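Local coordinates for protein SSD1 (Saccharomyces cerevisiae S288C, PDB 7AM1) that binds untranslated regions of mRNAs and represses their translation as a non-enzymatic, pseudonuclease member of the RNase II family, at residues 34-37 with 38-41. Numbering follows the deposited sequence.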
loop_
_atom_site.group_PDB
_atom_site.type_symbol
_atom_site.label_atom_id
_atom_site.label_comp_id
_atom_site.label_asym_id
_atom_site.label_seq_id
_atom_site.Cartn_x
_atom_site.Cartn_y
_atom_site.Cartn_z
ATOM N N LYS A 34 11.057 -6.432 8.488
ATOM C CA LYS A 34 10.661 -7.697 7.874
ATOM C C LYS A 34 11.879 -8.462 7.367
ATOM O O LYS A 34 11.923 -9.697 7.436
ATOM C CB LYS A 34 9.671 -7.433 6.737
ATOM C CG LYS A 34 8.811 -8.632 6.358
ATOM N N LYS A 35 12.882 -7.745 6.858
ATOM C CA LYS A 35 14.093 -8.398 6.369
ATOM C C LYS A 35 14.879 -9.020 7.517
ATOM O O LYS A 35 15.143 -10.228 7.519
ATOM C CB LYS A 35 14.954 -7.399 5.594
ATOM C CG LYS A 35 14.748 -7.443 4.082
ATOM C CD LYS A 35 15.171 -8.788 3.505
ATOM C CE LYS A 35 15.082 -8.815 1.987
ATOM N NZ LYS A 35 16.351 -8.376 1.337
ATOM N N ASN A 36 15.278 -8.212 8.496
ATOM C CA ASN A 36 16.019 -8.695 9.663
ATOM C C ASN A 36 15.070 -8.612 10.858
ATOM O O ASN A 36 15.012 -7.602 11.560
ATOM C CB ASN A 36 17.291 -7.883 9.884
ATOM C CG ASN A 36 18.092 -8.366 11.077
ATOM O OD1 ASN A 36 17.890 -9.478 11.566
ATOM N ND2 ASN A 36 19.010 -7.531 11.550
ATOM N N ARG A 37 14.338 -9.702 11.092
ATOM C CA ARG A 37 13.274 -9.727 12.089
ATOM C C ARG A 37 13.790 -9.640 13.519
ATOM O O ARG A 37 12.985 -9.449 14.435
ATOM C CB ARG A 37 12.450 -11.003 11.915
ATOM C CG ARG A 37 11.885 -11.172 10.511
ATOM C CD ARG A 37 11.710 -12.641 10.180
ATOM N NE ARG A 37 11.551 -12.872 8.747
ATOM C CZ ARG A 37 11.498 -14.077 8.192
ATOM N NH1 ARG A 37 11.589 -15.160 8.953
ATOM N NH2 ARG A 37 11.360 -14.203 6.877
ATOM N N SER A 38 15.097 -9.792 13.737
ATOM C CA SER A 38 15.649 -9.657 15.078
ATOM C C SER A 38 15.691 -8.209 15.543
ATOM O O SER A 38 15.887 -7.966 16.738
ATOM C CB SER A 38 17.056 -10.254 15.141
ATOM O OG SER A 38 17.953 -9.546 14.304
ATOM N N ASP A 39 15.530 -7.253 14.636
ATOM C CA ASP A 39 15.585 -5.841 14.975
ATOM C C ASP A 39 14.231 -5.187 14.732
ATOM O O ASP A 39 13.354 -5.734 14.057
ATOM C CB ASP A 39 16.672 -5.131 14.157
ATOM C CG ASP A 39 18.048 -5.712 14.399
ATOM O OD1 ASP A 39 18.250 -6.336 15.463
ATOM O OD2 ASP A 39 18.928 -5.537 13.531
ATOM N N ALA A 40 14.083 -3.987 15.284
ATOM C CA ALA A 40 12.841 -3.241 15.184
ATOM C C ALA A 40 13.155 -1.769 15.384
ATOM O O ALA A 40 14.207 -1.406 15.919
ATOM C CB ALA A 40 11.810 -3.718 16.211
ATOM N N TRP A 41 12.230 -0.927 14.940
ATOM C CA TRP A 41 12.315 0.511 15.130
ATOM C C TRP A 41 11.057 0.995 15.831
ATOM O O TRP A 41 9.979 0.411 15.686
ATOM C CB TRP A 41 12.495 1.226 13.782
ATOM C CG TRP A 41 13.754 0.802 13.094
ATOM C CD1 TRP A 41 13.914 -0.286 12.288
ATOM C CD2 TRP A 41 15.030 1.453 13.144
ATOM N NE1 TRP A 41 15.209 -0.361 11.842
ATOM C CE2 TRP A 41 15.915 0.698 12.349
ATOM C CE3 TRP A 41 15.510 2.600 13.784
ATOM C CZ2 TRP A 41 17.251 1.051 12.176
ATOM C CZ3 TRP A 41 16.839 2.949 13.610
ATOM C CH2 TRP A 41 17.693 2.177 12.812
#
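This is a local turn contact in which N36 reaches forward to S38 and D39, at the surface loop joining strand 26-32 to its antiparallel neighbour 39-43. The backbone makes a type I beta turn from N36 to D39, closed by the amide D39 N giving its hydrogen to N36 O over 3.1 Å with an N-H···O angle of 167°. Side chains fasten the same corner again: the S38 hydroxyl donates to N36 OD1, 2.7 Å from OG, coming from above the amide plane. With CG anti to the backbone N (chi1 -179°) and beside the carbonyl carbon, the N36 amide is placed within reach of S38 OG. Were S38 replaced by an alanine, N36 OD1 would probably be left without this donor and the amide freer to turn. The hairpin so formed belongs to a five-stranded sheet (strand order 1-2-3-5-4) in which 26-32 also pairs with 68-73, consistent with the OB-fold cold-shock domain that precedes CSD2 in RNase II relatives. The other end of the N36 amide faces D39, with ND2 2.8 Å from OD2; the amide and carboxylate planes are 65° apart, and the approach is too poorly angled to count as a hydrogen bond. D39 OD2 is instead held by the hydroxyl of Y53, on strand 52-55, and the D39 backbone pairs with N33. The extended R37 chain runs back towards K34 until NE makes a weak, 3.5 Å hydrogen bond to K34 O, which lies at the guanidinium edge.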